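Local coordinates for nitrate transport protein nrtA (Synechocystis sp., PDB 2G29) that binds nitrate as the solute-binding component of the NrtABCD ABC transporter, which takes up nitrate and probably also nitrite, at residues Pro99-Met104 against Ile357-Asn362; Tyr329-His334 against Pro382-Gly388. All coordinates share one frame; numbering follows the deposited sequence.

Contact 1. Residues Pro99-Met104 against Ile357-Asn362; sequences PYLITM and IVDKVN
Tyr100 reaches from helix 97-104 across to Ile357, Val358 and Val361 of helix 354-361, and contributes the largest share of the buried surface of any residue here. Its CG stands anti to the carbonyl carbon (chi1 -75°), which sends the ring out from CB toward the other helix. At the near rim Tyr100 CD2 meets Ile357 CG1 at 3.9 Å, the two side chains running past each other in opposite directions. One atom further, Tyr100 CE2 lies 3.4 Å from Val361 CB. Val361 CG1 sits over a face, 3.9 Å from the centroid of the Tyr100 ring and 21° off its normal, a CH-pi contact. Tyr100 CZ comes 3.6 Å from Val361 CG1. At the tip Tyr100 OH comes within 3.5 Å of Val358 CA, and the hydroxyl is hydrogen-bonded to Asp335 of helix 332-344. The helices belong to a periplasmic binding protein of C-clamp shape; their short segments run at 99° to each other, 10.9 Å apart at closest approach, so a long side chain bridges the gap. Pro99 CB touches Val361 CG1 at 4.3 Å. Beside it, Thr103 OG1 donates to Pro99 O at 2.7 Å, which turns Thr103 CG2 toward Lys360 and Ile357.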
ATOM      1  N   PRO A  99      -6.298   1.776  -8.538  1.00  9.37           N
ATOM      2  CA  PRO A  99      -7.078   1.165  -9.620  1.00 10.63           C
ATOM      3  C   PRO A  99      -8.445   1.848  -9.746  1.00  9.65           C
ATOM      4  O   PRO A  99      -8.993   1.952 -10.861  1.00 10.38           O
ATOM      5  CB  PRO A  99      -7.185  -0.298  -9.179  1.00 10.52           C
ATOM      6  CG  PRO A  99      -5.846  -0.511  -8.532  1.00 11.08           C
ATOM      7  CD  PRO A  99      -5.640   0.749  -7.710  1.00  9.49           C
ATOM      8  N   TYR A 100      -8.990   2.360  -8.635  1.00  9.51           N
ATOM      9  CA  TYR A 100     -10.266   3.049  -8.648  1.00  9.61           C
ATOM     10  C   TYR A 100     -10.129   4.435  -9.293  1.00  9.67           C
ATOM     11  O   TYR A 100     -10.923   4.803 -10.153  1.00 11.54           O
ATOM     12  CB  TYR A 100     -10.792   3.200  -7.215  1.00  9.87           C
ATOM     13  CG  TYR A 100     -11.316   1.889  -6.699  1.00  9.88           C
ATOM     14  CD1 TYR A 100     -10.533   1.048  -5.893  1.00 10.60           C
ATOM     15  CD2 TYR A 100     -12.578   1.444  -7.096  1.00  9.74           C
ATOM     16  CE1 TYR A 100     -10.999  -0.192  -5.509  1.00  9.67           C
ATOM     17  CE2 TYR A 100     -13.057   0.200  -6.728  1.00 10.03           C
ATOM     18  CZ  TYR A 100     -12.263  -0.610  -5.936  1.00 10.43           C
ATOM     19  OH  TYR A 100     -12.748  -1.844  -5.605  1.00 10.49           O
ATOM     20  N   LEU A 101      -9.127   5.199  -8.878  1.00 11.09           N
ATOM     21  CA  LEU A 101      -8.952   6.544  -9.432  1.00 10.66           C
ATOM     22  C   LEU A 101      -8.619   6.501 -10.931  1.00 10.48           C
ATOM     23  O   LEU A 101      -8.975   7.389 -11.689  1.00 10.95           O
ATOM     24  CB  LEU A 101      -7.872   7.270  -8.649  1.00 12.55           C
ATOM     25  CG  LEU A 101      -8.171   7.420  -7.139  1.00 13.68           C
ATOM     26  CD1 LEU A 101      -6.907   7.821  -6.424  1.00 15.02           C
ATOM     27  CD2 LEU A 101      -9.267   8.462  -6.880  1.00 16.28           C
ATOM     28  N   ILE A 102      -7.921   5.460 -11.357  1.00 10.31           N
ATOM     29  CA  ILE A 102      -7.573   5.314 -12.765  1.00  9.87           C
ATOM     30  C   ILE A 102      -8.800   4.834 -13.576  1.00 10.90           C
ATOM     31  O   ILE A 102      -9.049   5.310 -14.693  1.00 10.07           O
ATOM     32  CB  ILE A 102      -6.385   4.335 -12.940  1.00 10.12           C
ATOM     33  CG1 ILE A 102      -5.137   4.959 -12.311  1.00 10.96           C
ATOM     34  CG2 ILE A 102      -6.169   4.045 -14.423  1.00 10.49           C
ATOM     35  CD1 ILE A 102      -3.944   3.964 -12.192  1.00 11.35           C
ATOM     36  N   THR A 103      -9.565   3.891 -13.043  1.00 10.31           N
ATOM     37  CA  THR A 103     -10.769   3.402 -13.737  1.00 11.19           C
ATOM     38  C   THR A 103     -11.770   4.553 -13.865  1.00 12.16           C
ATOM     39  O   THR A 103     -12.361   4.774 -14.933  1.00 11.63           O
ATOM     40  CB  THR A 103     -11.458   2.293 -12.929  1.00 11.52           C
ATOM     41  OG1 THR A 103     -10.616   1.119 -12.900  1.00 11.55           O
ATOM     42  CG2 THR A 103     -12.789   1.956 -13.516  1.00 12.29           C
ATOM     43  N   MET A 104     -11.964   5.285 -12.770  1.00 10.93           N
ATOM     44  CA  MET A 104     -12.950   6.389 -12.797  1.00 11.82           C
ATOM     45  C   MET A 104     -12.445   7.511 -13.672  1.00 12.77           C
ATOM     46  O   MET A 104     -13.246   8.105 -14.424  1.00 12.41           O
ATOM     47  CB  MET A 104     -13.216   6.893 -11.381  1.00 12.55           C
ATOM     48  CG  MET A 104     -13.861   5.826 -10.545  1.00 13.31           C
ATOM     49  SD  MET A 104     -14.096   6.240  -8.760  1.00 14.63           S
ATOM     50  CE  MET A 104     -15.577   7.260  -8.925  1.00 17.03           C
ATOM     51  N   ILE A 357     -19.001   0.785  -7.723  1.00 11.31           N
ATOM     52  CA  ILE A 357     -17.729   0.719  -8.428  1.00 11.05           C
ATOM     53  C   ILE A 357     -16.854  -0.368  -7.824  1.00 11.88           C
ATOM     54  O   ILE A 357     -16.082  -1.007  -8.535  1.00 12.12           O
ATOM     55  CB  ILE A 357     -17.007   2.115  -8.497  1.00 12.88           C
ATOM     56  CG1 ILE A 357     -15.731   1.983  -9.335  1.00 13.24           C
ATOM     57  CG2 ILE A 357     -16.699   2.670  -7.118  1.00 12.57           C
ATOM     58  CD1 ILE A 357     -15.974   1.630 -10.821  1.00 15.71           C
ATOM     59  N   VAL A 358     -16.965  -0.614  -6.528  1.00 11.08           N
ATOM     60  CA  VAL A 358     -16.181  -1.707  -5.940  1.00 11.43           C
ATOM     61  C   VAL A 358     -16.650  -3.038  -6.538  1.00 11.21           C
ATOM     62  O   VAL A 358     -15.818  -3.925  -6.791  1.00 11.63           O
ATOM     63  CB  VAL A 358     -16.305  -1.670  -4.399  1.00 12.18           C
ATOM     64  CG1 VAL A 358     -15.741  -2.950  -3.737  1.00 12.32           C
ATOM     65  CG2 VAL A 358     -15.541  -0.489  -3.894  1.00 12.83           C
ATOM     66  N   ASP A 359     -17.947  -3.203  -6.816  1.00 11.25           N
ATOM     67  CA  ASP A 359     -18.393  -4.470  -7.387  1.00 12.32           C
ATOM     68  C   ASP A 359     -17.869  -4.682  -8.814  1.00 13.26           C
ATOM     69  O   ASP A 359     -17.860  -5.836  -9.302  1.00 15.29           O
ATOM     70  CB  ASP A 359     -19.930  -4.581  -7.352  1.00 13.70           C
ATOM     71  CG  ASP A 359     -20.466  -4.926  -5.978  1.00 15.11           C
ATOM     72  OD1 ASP A 359     -19.712  -5.457  -5.153  1.00 15.93           O
ATOM     73  OD2 ASP A 359     -21.675  -4.686  -5.729  1.00 17.53           O
ATOM     74  N   LYS A 360     -17.436  -3.611  -9.482  1.00 12.44           N
ATOM     75  CA  LYS A 360     -16.888  -3.728 -10.830  1.00 12.88           C
ATOM     76  C   LYS A 360     -15.367  -3.921 -10.818  1.00 13.76           C
ATOM     77  O   LYS A 360     -14.842  -4.763 -11.565  1.00 16.38           O
ATOM     78  CB  LYS A 360     -17.234  -2.494 -11.683  1.00 15.30           C
ATOM     79  CG  LYS A 360     -16.617  -2.527 -13.102  1.00 15.11           C
ATOM     80  CD  LYS A 360     -17.177  -1.416 -13.964  1.00 19.50           C
ATOM     81  CE  LYS A 360     -16.424  -1.251 -15.283  1.00 17.96           C
ATOM     82  NZ  LYS A 360     -15.212  -0.373 -15.081  1.00 21.95           N
ATOM     83  N   VAL A 361     -14.646  -3.180  -9.977  1.00 11.36           N
ATOM     84  CA  VAL A 361     -13.189  -3.266  -9.918  1.00 10.33           C
ATOM     85  C   VAL A 361     -12.613  -4.411  -9.083  1.00 10.81           C
ATOM     86  O   VAL A 361     -11.621  -5.026  -9.469  1.00 10.77           O
ATOM     87  CB  VAL A 361     -12.648  -1.914  -9.397  1.00 10.19           C
ATOM     88  CG1 VAL A 361     -11.129  -1.955  -9.127  1.00 10.68           C
ATOM     89  CG2 VAL A 361     -12.988  -0.823 -10.412  1.00 10.63           C
ATOM     90  N   ASN A 362     -13.229  -4.673  -7.942  1.00 10.64           N
ATOM     91  CA  ASN A 362     -12.748  -5.714  -7.048  1.00  9.81           C
ATOM     92  C   ASN A 362     -13.089  -7.094  -7.597  1.00 10.19           C
ATOM     93  O   ASN A 362     -14.249  -7.389  -7.859  1.00 11.34           O
ATOM     94  CB  ASN A 362     -13.355  -5.504  -5.640  1.00  9.97           C
ATOM     95  CG  ASN A 362     -12.885  -6.541  -4.651  1.00 11.23           C
ATOM     96  OD1 ASN A 362     -13.221  -7.733  -4.776  1.00 10.77           O
ATOM     97  ND2 ASN A 362     -12.098  -6.107  -3.662  1.00 10.56           N
TER

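Contact 2. Residues Tyr329-His334 against Pro382-Gly388; sequences YPYKSH and PSSPSRG
The Tyr331 ring is sandwiched: Arg387 CB lies over the centre of one face, and Tyr329 CD2 over the centre of the other. The first is a CH-pi contact, with Arg387 CB 3.7 Å from the Tyr331 ring centroid and almost on the normal; the carbonyl group of Pro385 lies at this ring's edge. Tyr329 in turn has Pro382 CG over one face, 3.9 Å from the centroid of the Tyr329 ring, while Pro385 CA approaches the edge near its hydroxyl. A guanidinium face is used as well, for Arg387 presents it to the edge of the His334 ring, the two planes 88° apart. The bend at chi3 of Arg387 swings the guanidinium off the Tyr331 ring to that edge; its NH1 is bonded to Asp236 O and its NH2 is salt-bridged to Glu390.

Tyr331 is the N-cap residue of helix 332-344, and the irregular 382-388 segment is bonded to the backbone of this helix's first turn. Pro385 O accepts from Ser333 N at 3.3 Å, with an N-H...O angle of 159°, and from Lys332 N in a weak, bent bond. In return, Arg387 N donates to Ser333 OG at 3.0 Å, nearly straight at 167°. The same hydroxyl, set between backbone N and carbonyl carbon, donates to a water 2.6 Å from Ser333 OG, and that water donates to Gly388 O. An ST turn folds the 386-388 backbone, Gly388 N donating to Ser386 OG at 2.9 Å. At the Tyr329 end another water donates to both Tyr329 OH and Pro382 O, and Glu364 of helix 364-373 is hydrogen-bonded to the Tyr329 hydroxyl.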
ATOM      1  N   TYR A 329      -6.663 -11.775   0.784  1.00 13.05           N
ATOM      2  CA  TYR A 329      -8.041 -11.661   0.282  1.00 12.20           C
ATOM      3  C   TYR A 329      -8.421 -10.187   0.173  1.00 12.48           C
ATOM      4  O   TYR A 329      -8.377  -9.464   1.153  1.00 11.99           O
ATOM      5  CB  TYR A 329      -9.000 -12.405   1.207  1.00 12.42           C
ATOM      6  CG  TYR A 329     -10.426 -12.325   0.715  1.00 12.84           C
ATOM      7  CD1 TYR A 329     -10.849 -13.064  -0.383  1.00 12.94           C
ATOM      8  CD2 TYR A 329     -11.344 -11.478   1.328  1.00 11.36           C
ATOM      9  CE1 TYR A 329     -12.153 -12.959  -0.864  1.00 12.13           C
ATOM     10  CE2 TYR A 329     -12.650 -11.361   0.869  1.00 12.88           C
ATOM     11  CZ  TYR A 329     -13.053 -12.100  -0.228  1.00 11.78           C
ATOM     12  OH  TYR A 329     -14.358 -11.982  -0.643  1.00 13.37           O
ATOM     13  N   PRO A 330      -8.798  -9.728  -1.030  1.00 10.35           N
ATOM     14  CA  PRO A 330      -9.155  -8.313  -1.230  1.00 11.93           C
ATOM     15  C   PRO A 330     -10.577  -7.994  -0.821  1.00 10.86           C
ATOM     16  O   PRO A 330     -11.502  -8.041  -1.607  1.00 12.05           O
ATOM     17  CB  PRO A 330      -8.901  -8.105  -2.716  1.00 10.99           C
ATOM     18  CG  PRO A 330      -9.333  -9.438  -3.321  1.00 12.23           C
ATOM     19  CD  PRO A 330      -8.854 -10.486  -2.293  1.00 12.19           C
ATOM     20  N   TYR A 331     -10.739  -7.706   0.460  1.00 10.56           N
ATOM     21  CA  TYR A 331     -12.065  -7.388   0.976  1.00 11.15           C
ATOM     22  C   TYR A 331     -12.656  -6.159   0.281  1.00 10.72           C
ATOM     23  O   TYR A 331     -12.023  -5.084   0.192  1.00 10.80           O
ATOM     24  CB  TYR A 331     -12.011  -7.108   2.488  1.00 11.62           C
ATOM     25  CG  TYR A 331     -11.785  -8.319   3.371  1.00 12.61           C
ATOM     26  CD1 TYR A 331     -10.520  -8.620   3.842  1.00 12.37           C
ATOM     27  CD2 TYR A 331     -12.853  -9.156   3.733  1.00 13.46           C
ATOM     28  CE1 TYR A 331     -10.299  -9.718   4.670  1.00 12.34           C
ATOM     29  CE2 TYR A 331     -12.631 -10.255   4.553  1.00 13.34           C
ATOM     30  CZ  TYR A 331     -11.365 -10.523   5.018  1.00 15.31           C
ATOM     31  OH  TYR A 331     -11.143 -11.589   5.889  1.00 15.72           O
ATOM     32  N   LYS A 332     -13.879  -6.314  -0.203  1.00 11.03           N
ATOM     33  CA  LYS A 332     -14.588  -5.184  -0.816  1.00 10.93           C
ATOM     34  C   LYS A 332     -14.853  -4.081   0.236  1.00 10.36           C
ATOM     35  O   LYS A 332     -14.859  -2.904  -0.116  1.00 11.26           O
ATOM     36  CB  LYS A 332     -15.914  -5.655  -1.423  1.00 11.61           C
ATOM     37  CG  LYS A 332     -15.770  -6.440  -2.724  1.00 11.23           C
ATOM     38  CD  LYS A 332     -17.107  -6.901  -3.249  1.00 13.20           C
ATOM     39  CE  LYS A 332     -16.968  -7.435  -4.641  1.00 14.50           C
ATOM     40  NZ  LYS A 332     -18.318  -7.818  -5.205  1.00 15.39           N
ATOM     41  N   SER A 333     -15.060  -4.444   1.509  1.00  9.59           N
ATOM     42  CA  SER A 333     -15.320  -3.431   2.531  1.00 11.51           C
ATOM     43  C   SER A 333     -14.110  -2.521   2.680  1.00 10.17           C
ATOM     44  O   SER A 333     -14.252  -1.313   2.959  1.00  9.86           O
ATOM     45  CB  SER A 333     -15.668  -4.089   3.879  1.00 10.84           C
ATOM     46  OG  SER A 333     -14.608  -4.925   4.309  1.00 11.23           O
ATOM     47  N   HIS A 334     -12.908  -3.067   2.465  1.00  9.84           N
ATOM     48  CA  HIS A 334     -11.683  -2.260   2.539  1.00  9.49           C
ATOM     49  C   HIS A 334     -11.616  -1.282   1.361  1.00 10.11           C
ATOM     50  O   HIS A 334     -11.331  -0.112   1.544  1.00 11.12           O
ATOM     51  CB  HIS A 334     -10.457  -3.153   2.532  1.00 10.40           C
ATOM     52  CG  HIS A 334     -10.239  -3.932   3.803  1.00 10.98           C
ATOM     53  ND1 HIS A 334     -10.923  -3.709   4.978  1.00 14.17           N
ATOM     54  CD2 HIS A 334      -9.359  -4.922   4.049  1.00  8.89           C
ATOM     55  CE1 HIS A 334     -10.459  -4.542   5.906  1.00  8.14           C
ATOM     56  NE2 HIS A 334      -9.514  -5.281   5.368  1.00 12.40           N
ATOM     57  N   PRO A 382     -12.128 -16.340   3.144  1.00 20.43           N
ATOM     58  CA  PRO A 382     -13.262 -15.630   3.752  1.00 20.89           C
ATOM     59  C   PRO A 382     -14.615 -15.952   3.120  1.00 20.46           C
ATOM     60  O   PRO A 382     -14.723 -16.065   1.890  1.00 22.02           O
ATOM     61  CB  PRO A 382     -12.892 -14.159   3.566  1.00 21.88           C
ATOM     62  CG  PRO A 382     -11.372 -14.189   3.600  1.00 21.68           C
ATOM     63  CD  PRO A 382     -11.065 -15.393   2.744  1.00 21.08           C
ATOM     64  N   SER A 383     -15.627 -16.068   3.979  1.00 21.19           N
ATOM     65  CA  SER A 383     -17.007 -16.378   3.590  1.00 22.58           C
ATOM     66  C   SER A 383     -17.765 -15.148   3.131  1.00 21.89           C
ATOM     67  O   SER A 383     -18.866 -15.257   2.586  1.00 22.87           O
ATOM     68  CB  SER A 383     -17.770 -16.996   4.767  1.00 24.09           C
ATOM     69  OG  SER A 383     -17.354 -18.334   4.977  1.00 31.28           O
ATOM     70  N   SER A 384     -17.203 -13.972   3.384  1.00 20.08           N
ATOM     71  CA  SER A 384     -17.887 -12.760   2.951  1.00 20.28           C
ATOM     72  C   SER A 384     -16.893 -11.710   2.483  1.00 18.11           C
ATOM     73  O   SER A 384     -15.761 -11.682   2.932  1.00 17.85           O
ATOM     74  CB  SER A 384     -18.723 -12.173   4.086  1.00 23.66           C
ATOM     75  OG  SER A 384     -17.924 -11.576   5.074  1.00 29.58           O
ATOM     76  N   PRO A 385     -17.317 -10.829   1.574  1.00 16.38           N
ATOM     77  CA  PRO A 385     -16.446  -9.775   1.054  1.00 15.58           C
ATOM     78  C   PRO A 385     -16.252  -8.639   2.032  1.00 14.62           C
ATOM     79  O   PRO A 385     -15.557  -7.686   1.720  1.00 12.61           O
ATOM     80  CB  PRO A 385     -17.154  -9.320  -0.225  1.00 15.85           C
ATOM     81  CG  PRO A 385     -18.022 -10.477  -0.579  1.00 19.89           C
ATOM     82  CD  PRO A 385     -18.543 -10.918   0.772  1.00 17.20           C
ATOM     83  N   SER A 386     -16.855  -8.728   3.212  1.00 14.44           N
ATOM     84  CA  SER A 386     -16.652  -7.679   4.218  1.00 13.77           C
ATOM     85  C   SER A 386     -15.876  -8.231   5.391  1.00 13.66           C
ATOM     86  O   SER A 386     -16.155  -9.351   5.858  1.00 15.08           O
ATOM     87  CB  SER A 386     -17.984  -7.167   4.768  1.00 14.06           C
ATOM     88  OG  SER A 386     -17.760  -6.190   5.751  1.00 14.77           O
ATOM     89  N   ARG A 387     -14.904  -7.457   5.869  1.00 12.09           N
ATOM     90  CA  ARG A 387     -14.175  -7.881   7.046  1.00 12.69           C
ATOM     91  C   ARG A 387     -14.907  -7.355   8.270  1.00 13.48           C
ATOM     92  O   ARG A 387     -14.444  -7.545   9.397  1.00 15.63           O
ATOM     93  CB  ARG A 387     -12.718  -7.398   7.063  1.00 12.78           C
ATOM     94  CG  ARG A 387     -11.872  -8.290   7.990  1.00 15.00           C
ATOM     95  CD  ARG A 387     -10.387  -7.981   7.910  1.00 14.08           C
ATOM     96  NE  ARG A 387     -10.062  -6.720   8.545  1.00 13.32           N
ATOM     97  CZ  ARG A 387      -8.845  -6.181   8.564  1.00 12.21           C
ATOM     98  NH1 ARG A 387      -7.817  -6.783   7.966  1.00 13.89           N
ATOM     99  NH2 ARG A 387      -8.654  -5.021   9.170  1.00 13.45           N
ATOM    100  N   GLY A 388     -16.048  -6.718   8.055  1.00 11.62           N
ATOM    101  CA  GLY A 388     -16.835  -6.213   9.177  1.00 12.57           C
ATOM    102  C   GLY A 388     -16.466  -4.803   9.617  1.00 13.05           C
ATOM    103  O   GLY A 388     -15.845  -4.039   8.887  1.00 14.48           O
TER
HETATM  104  O   HOH W   1     -16.047 -14.151   0.355  1.00 20.03           O
HETATM  105  O   HOH W   2     -14.154  -4.081   6.745  1.00 13.99           O

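How the contacts relate
From the N terminus, the chain passes through 99-104, on the helix after strand 91-95, and meets 357-362 much later, so contact 1 closes a loop with 252 residues between its segments, including all of one five-stranded sheet and two strands of the other. Contact 2 closes a shorter loop, 47 residues with helix but no strand. The two cross, since 329-334 falls inside the first loop and 382-388 beyond it. They meet where helices 332-344 and 354-361 follow each other: Asp359 OD1 and Lys332 NZ form a salt bridge at 2.7 Å, and Asn362 ND2 probably donates to Pro330 O. Helix 97-104, these two helices and the C-terminal 382-388 loop are thereby tied into one cluster.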